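Long-range contact in endo-xylogalacturonan hydrolase A (Aspergillus tubingensis, PDB 4C2L), which hydrolyses the xylose-substituted galacturonan backbone of xylogalacturonan, a component of the hairy regions of pectin, as a secreted family 28 glycoside hydrolase: residues F215-I227 with D245-T257. Sequence-based numbering, arbitrary orientation.
Sequences FKPSSNYVTVDTI and DDSVKNIYVTGAT. With NAG (2-acetamido-2-deoxy-beta-D-glucopyranose), chain B; NAG (2-acetamido-2-deoxy-beta-D-glucopyranose), chain C; SO4 (sulfate ion), chain J; SO4 (sulfate ion), chain E.
Strands 222-225 and 251-257 run parallel, 2° apart with axes 4.7 Å from each other, V222 pairing with I251 and V224 with V253 in a ladder that includes Y252 N to V222 O and V224 N to Y252 O. Both chains turn a corner where Y221 lies beside N250; farther on, the corner at T226 faces G255, and all four residues have positive phi. At the first corner the amide ND2 of N250 gives one hydrogen to N220 OD1 (2.8 Å, in the carbonyl plane of N220) and another to O3 of a sulfate (2.8 Å), which also takes a bond from K249 NZ. OD1 of N250 accepts from N283 ND2 on the following strand. With CG of Y221 beside its backbone N (chi1 -64°), the N250 amide lies over one face of the Y221 ring, planes 22° apart, with N250 CB 4.0 Å from the ring centroid; Y198 meets the same ring nearly parallel. O6 of a glycan N-acetylglucosamine donates to N250 O (2.7 Å), and the acetyl methyl C8 of the next sugar comes within 3.6 Å of Y252 CD2.

On the interior side, I251 sends its two ends to different partners: CG2 lies over a face of the F215 ring (3.7 Å to the centroid), while CD1 reaches V222 CG2. V224, V253, I227 and A256 continue this apolar filling. Stacked aliphatic residues inside and a shared corner at Y221 and N250 between successive PbH1 repeats are characteristic of the right-handed parallel beta-helix of family 28 enzymes.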
loop_
_atom_site.group_PDB
_atom_site.type_symbol
_atom_site.label_atom_id
_atom_site.label_comp_id
_atom_site.label_asym_id
_atom_site.label_seq_id
_atom_site.Cartn_x
_atom_site.Cartn_y
_atom_site.Cartn_z
ATOM N N PHE A 215 5.844 -1.122 -2.521
ATOM C CA PHE A 215 6.493 -2.354 -2.888
ATOM C C PHE A 215 7.598 -2.629 -1.899
ATOM O O PHE A 215 8.596 -1.893 -1.797
ATOM C CB PHE A 215 6.991 -2.304 -4.328
ATOM C CG PHE A 215 5.935 -1.867 -5.302
ATOM C CD1 PHE A 215 4.954 -2.758 -5.727
ATOM C CD2 PHE A 215 5.899 -0.554 -5.752
ATOM C CE1 PHE A 215 3.964 -2.357 -6.625
ATOM C CE2 PHE A 215 4.914 -0.137 -6.656
ATOM C CZ PHE A 215 3.935 -1.039 -7.075
ATOM N N LYS A 216 7.385 -3.696 -1.149
ATOM C CA LYS A 216 8.253 -4.043 -0.041
ATOM C C LYS A 216 9.205 -5.156 -0.489
ATOM O O LYS A 216 9.023 -5.723 -1.572
ATOM C CB LYS A 216 7.390 -4.489 1.139
ATOM C CG LYS A 216 6.417 -3.406 1.601
ATOM C CD LYS A 216 7.179 -2.172 2.094
ATOM C CE LYS A 216 6.306 -1.249 2.950
ATOM N NZ LYS A 216 7.019 0.036 3.211
ATOM N N PRO A 217 10.203 -5.484 0.347
ATOM C CA PRO A 217 11.204 -6.486 -0.032
ATOM C C PRO A 217 10.598 -7.795 -0.510
ATOM O O PRO A 217 9.616 -8.290 0.069
ATOM C CB PRO A 217 11.987 -6.682 1.268
ATOM C CG PRO A 217 11.971 -5.323 1.868
ATOM C CD PRO A 217 10.560 -4.830 1.622
ATOM N N SER A 218 11.187 -8.336 -1.572
ATOM C CA SER A 218 10.778 -9.586 -2.231
ATOM C C SER A 218 9.489 -9.529 -3.053
ATOM O O SER A 218 8.993 -10.572 -3.495
ATOM C CB SER A 218 10.798 -10.792 -1.271
ATOM O OG SER A 218 12.058 -10.851 -0.626
ATOM N N SER A 219 8.944 -8.332 -3.289
ATOM C CA SER A 219 7.864 -8.239 -4.269
ATOM C C SER A 219 8.417 -8.465 -5.676
ATOM O O SER A 219 9.521 -8.012 -6.009
ATOM C CB SER A 219 7.099 -6.911 -4.181
ATOM O OG SER A 219 7.976 -5.804 -4.130
ATOM N N ASN A 220 7.641 -9.176 -6.483
ATOM C CA ASN A 220 8.074 -9.572 -7.829
ATOM C C ASN A 220 6.843 -9.801 -8.678
ATOM O O ASN A 220 5.885 -10.454 -8.246
ATOM C CB ASN A 220 8.893 -10.875 -7.727
ATOM C CG ASN A 220 9.598 -11.255 -9.020
ATOM O OD1 ASN A 220 9.710 -10.459 -9.959
ATOM N ND2 ASN A 220 10.087 -12.505 -9.068
ATOM N N TYR A 221 6.870 -9.273 -9.900
ATOM C CA TYR A 221 5.742 -9.395 -10.834
ATOM C C TYR A 221 4.457 -8.829 -10.224
ATOM O O TYR A 221 3.488 -9.563 -9.966
ATOM C CB TYR A 221 5.552 -10.835 -11.310
ATOM C CG TYR A 221 6.726 -11.345 -12.113
ATOM C CD1 TYR A 221 7.036 -10.788 -13.352
ATOM C CD2 TYR A 221 7.519 -12.386 -11.636
ATOM C CE1 TYR A 221 8.122 -11.243 -14.093
ATOM C CE2 TYR A 221 8.605 -12.860 -12.377
ATOM C CZ TYR A 221 8.893 -12.279 -13.600
ATOM O OH TYR A 221 9.965 -12.737 -14.334
ATOM N N VAL A 222 4.461 -7.522 -10.012
ATOM C CA VAL A 222 3.274 -6.803 -9.533
ATOM C C VAL A 222 2.815 -5.869 -10.637
ATOM O O VAL A 222 3.629 -5.141 -11.231
ATOM C CB VAL A 222 3.546 -5.986 -8.247
ATOM C CG1 VAL A 222 2.248 -5.360 -7.710
ATOM C CG2 VAL A 222 4.186 -6.879 -7.184
ATOM N N THR A 223 1.521 -5.903 -10.909
ATOM C CA THR A 223 0.909 -4.974 -11.848
ATOM C C THR A 223 -0.111 -4.152 -11.104
ATOM O O THR A 223 -0.954 -4.700 -10.384
ATOM C CB THR A 223 0.208 -5.737 -12.983
ATOM O OG1 THR A 223 1.187 -6.476 -13.719
ATOM C CG2 THR A 223 -0.504 -4.780 -13.934
ATOM N N VAL A 224 -0.034 -2.837 -11.276
ATOM C CA VAL A 224 -1.043 -1.956 -10.762
ATOM C C VAL A 224 -1.562 -1.217 -12.004
ATOM O O VAL A 224 -0.798 -0.537 -12.686
ATOM C CB VAL A 224 -0.462 -0.922 -9.756
ATOM C CG1 VAL A 224 -1.567 0.002 -9.235
ATOM C CG2 VAL A 224 0.244 -1.612 -8.585
ATOM N N ASP A 225 -2.855 -1.349 -12.274
ATOM C CA ASP A 225 -3.450 -0.750 -13.489
ATOM C C ASP A 225 -4.725 0.003 -13.134
ATOM O O ASP A 225 -5.731 -0.627 -12.827
ATOM C CB ASP A 225 -3.757 -1.874 -14.480
ATOM C CG ASP A 225 -4.267 -1.369 -15.823
ATOM O OD1 ASP A 225 -4.801 -0.236 -15.914
ATOM O OD2 ASP A 225 -4.121 -2.131 -16.804
ATOM N N THR A 226 -4.668 1.331 -13.203
ATOM C CA THR A 226 -5.799 2.231 -12.929
ATOM C C THR A 226 -6.076 2.349 -11.435
ATOM O O THR A 226 -6.757 1.515 -10.824
ATOM C CB THR A 226 -7.081 1.867 -13.714
ATOM O OG1 THR A 226 -6.736 1.590 -15.074
ATOM C CG2 THR A 226 -8.100 3.024 -13.656
ATOM N N ILE A 227 -5.525 3.398 -10.859
ATOM C CA ILE A 227 -5.637 3.614 -9.438
ATOM C C ILE A 227 -5.730 5.105 -9.196
ATOM O O ILE A 227 -5.089 5.913 -9.895
ATOM C CB ILE A 227 -4.454 2.950 -8.679
ATOM C CG1 ILE A 227 -4.607 3.127 -7.169
ATOM C CG2 ILE A 227 -3.104 3.509 -9.146
ATOM C CD1 ILE A 227 -3.775 2.128 -6.377
ATOM N N ASP A 245 19.519 -7.278 2.888
ATOM C CA ASP A 245 19.599 -7.055 1.459
ATOM C C ASP A 245 18.209 -7.314 0.898
ATOM O O ASP A 245 17.680 -8.416 1.028
ATOM C CB ASP A 245 20.622 -8.012 0.841
ATOM C CG ASP A 245 22.068 -7.531 1.022
ATOM O OD1 ASP A 245 22.315 -6.502 1.696
ATOM O OD2 ASP A 245 22.978 -8.194 0.460
ATOM N N ASP A 246 17.618 -6.291 0.292
ATOM C CA ASP A 246 16.220 -6.334 -0.113
ATOM C C ASP A 246 16.108 -6.065 -1.602
ATOM O O ASP A 246 16.837 -5.223 -2.132
ATOM C CB ASP A 246 15.440 -5.230 0.599
ATOM C CG ASP A 246 15.301 -5.457 2.093
ATOM O OD1 ASP A 246 15.274 -6.626 2.534
ATOM O OD2 ASP A 246 15.184 -4.449 2.825
ATOM N N SER A 247 15.184 -6.750 -2.266
ATOM C CA SER A 247 14.956 -6.495 -3.682
ATOM C C SER A 247 13.485 -6.291 -4.027
ATOM O O SER A 247 12.586 -6.847 -3.380
ATOM C CB SER A 247 15.543 -7.610 -4.544
ATOM O OG SER A 247 14.679 -8.717 -4.534
ATOM N N VAL A 248 13.257 -5.465 -5.045
ATOM C CA VAL A 248 11.930 -5.290 -5.641
ATOM C C VAL A 248 12.167 -5.387 -7.140
ATOM O O VAL A 248 13.062 -4.706 -7.666
ATOM C CB VAL A 248 11.315 -3.918 -5.280
ATOM C CG1 VAL A 248 10.036 -3.666 -6.085
ATOM C CG2 VAL A 248 10.992 -3.853 -3.794
ATOM N N LYS A 249 11.425 -6.248 -7.823
ATOM C CA LYS A 249 11.603 -6.370 -9.268
ATOM C C LYS A 249 10.357 -6.607 -10.073
ATOM O O LYS A 249 9.349 -7.113 -9.558
ATOM C CB LYS A 249 12.634 -7.453 -9.607
ATOM C CG LYS A 249 12.387 -8.795 -8.996
ATOM C CD LYS A 249 13.622 -9.683 -9.138
ATOM C CE LYS A 249 13.250 -11.093 -8.750
ATOM N NZ LYS A 249 14.409 -12.011 -8.932
ATOM N N ASN A 250 10.436 -6.248 -11.354
ATOM C CA ASN A 250 9.400 -6.613 -12.321
ATOM C C ASN A 250 8.039 -6.060 -11.906
ATOM O O ASN A 250 7.043 -6.795 -11.725
ATOM C CB ASN A 250 9.381 -8.126 -12.519
ATOM C CG ASN A 250 10.752 -8.671 -12.887
ATOM O OD1 ASN A 250 11.475 -8.058 -13.689
ATOM N ND2 ASN A 250 11.135 -9.802 -12.285
ATOM N N ILE A 251 8.020 -4.738 -11.784
ATOM C CA ILE A 251 6.834 -4.002 -11.338
ATOM C C ILE A 251 6.335 -3.136 -12.480
ATOM O O ILE A 251 7.132 -2.434 -13.121
ATOM C CB ILE A 251 7.186 -3.081 -10.152
ATOM C CG1 ILE A 251 7.889 -3.838 -8.992
ATOM C CG2 ILE A 251 5.976 -2.276 -9.683
ATOM C CD1 ILE A 251 7.067 -4.924 -8.334
ATOM N N TYR A 252 5.019 -3.147 -12.714
ATOM C CA TYR A 252 4.454 -2.295 -13.753
ATOM C C TYR A 252 3.257 -1.549 -13.187
ATOM O O TYR A 252 2.291 -2.171 -12.740
ATOM C CB TYR A 252 4.059 -3.133 -14.974
ATOM C CG TYR A 252 3.522 -2.274 -16.091
ATOM C CD1 TYR A 252 4.391 -1.533 -16.897
ATOM C CD2 TYR A 252 2.151 -2.165 -16.305
ATOM C CE1 TYR A 252 3.902 -0.710 -17.910
ATOM C CE2 TYR A 252 1.651 -1.352 -17.321
ATOM C CZ TYR A 252 2.531 -0.624 -18.104
ATOM O OH TYR A 252 2.038 0.207 -19.092
ATOM N N VAL A 253 3.327 -0.226 -13.203
ATOM C CA VAL A 253 2.251 0.607 -12.669
ATOM C C VAL A 253 1.799 1.535 -13.784
ATOM O O VAL A 253 2.606 2.264 -14.347
ATOM C CB VAL A 253 2.704 1.469 -11.488
ATOM C CG1 VAL A 253 1.533 2.320 -10.998
ATOM C CG2 VAL A 253 3.227 0.597 -10.346
ATOM N N THR A 254 0.519 1.502 -14.102
ATOM C CA THR A 254 -0.003 2.400 -15.142
ATOM C C THR A 254 -1.344 3.005 -14.732
ATOM O O THR A 254 -2.118 2.379 -14.008
ATOM C CB THR A 254 -0.101 1.680 -16.508
ATOM O OG1 THR A 254 -0.331 2.647 -17.553
ATOM C CG2 THR A 254 -1.215 0.596 -16.499
ATOM N N GLY A 255 -1.599 4.226 -15.188
ATOM C CA GLY A 255 -2.911 4.856 -15.005
ATOM C C GLY A 255 -3.180 5.303 -13.583
ATOM O O GLY A 255 -4.262 5.053 -13.040
ATOM N N ALA A 256 -2.204 5.958 -12.971
ATOM C CA ALA A 256 -2.344 6.410 -11.588
ATOM C C ALA A 256 -2.713 7.879 -11.526
ATOM O O ALA A 256 -2.009 8.736 -12.068
ATOM C CB ALA A 256 -1.058 6.179 -10.809
ATOM N N THR A 257 -3.812 8.169 -10.855
ATOM C CA THR A 257 -4.177 9.557 -10.587
ATOM C C THR A 257 -3.851 9.841 -9.133
ATOM O O THR A 257 -4.490 9.292 -8.222
ATOM C CB THR A 257 -5.664 9.790 -10.868
ATOM O OG1 THR A 257 -5.928 9.447 -12.233
ATOM C CG2 THR A 257 -6.054 11.281 -10.611
HETATM C C1 NAG B . 9.491 -6.451 -16.284
HETATM C C2 NAG B . 9.635 -7.822 -16.951
HETATM C C3 NAG B . 8.341 -8.243 -17.640
HETATM C C4 NAG B . 7.137 -8.096 -16.700
HETATM C C5 NAG B . 7.136 -6.696 -16.049
HETATM C C6 NAG B . 6.002 -6.433 -15.045
HETATM C C7 NAG B . 11.860 -8.349 -17.813
HETATM C C8 NAG B . 12.817 -8.156 -18.956
HETATM N N2 NAG B . 10.681 -7.754 -17.951
HETATM O O3 NAG B . 8.464 -9.584 -18.070
HETATM O O4 NAG B . 5.953 -8.312 -17.456
HETATM O O5 NAG B . 8.376 -6.454 -15.410
HETATM O O6 NAG B . 5.879 -7.478 -14.103
HETATM O O7 NAG B . 12.188 -9.019 -16.833
HETATM C C1 NAG C . 5.125 -9.303 -16.809
HETATM C C2 NAG C . 3.692 -9.196 -17.351
HETATM C C3 NAG C . 2.770 -10.342 -16.938
HETATM C C4 NAG C . 3.454 -11.705 -16.868
HETATM C C5 NAG C . 4.852 -11.591 -16.245
HETATM C C6 NAG C . 5.590 -12.921 -16.301
HETATM C C7 NAG C . 2.939 -6.922 -17.734
HETATM C C8 NAG C . 2.276 -5.699 -17.166
HETATM N N2 NAG C . 3.068 -7.959 -16.913
HETATM O O3 NAG C . 1.757 -10.413 -17.908
HETATM O O4 NAG C . 2.637 -12.597 -16.131
HETATM O O5 NAG C . 5.620 -10.622 -16.941
HETATM O O6 NAG C . 5.783 -13.246 -17.658
HETATM O O7 NAG C . 3.345 -6.943 -18.891
HETATM S S SO4 J . 14.803 -11.359 -12.715
HETATM O O1 SO4 J . 15.306 -9.970 -12.573
HETATM O O2 SO4 J . 15.435 -11.965 -13.915
HETATM O O3 SO4 J . 13.331 -11.395 -12.879
HETATM O O4 SO4 J . 15.184 -12.115 -11.493
HETATM S S SO4 E . 8.560 2.527 5.382
HETATM O O1 SO4 E . 7.778 3.772 5.535
HETATM O O2 SO4 E . 9.868 2.711 6.060
HETATM O O3 SO4 E . 8.698 2.300 3.936
HETATM O O4 SO4 E . 7.862 1.415 6.050
HETATM O O HOH W 1 14.218 -9.082 -0.731
HETATM O O HOH W 2 11.970 -9.285 -5.497
#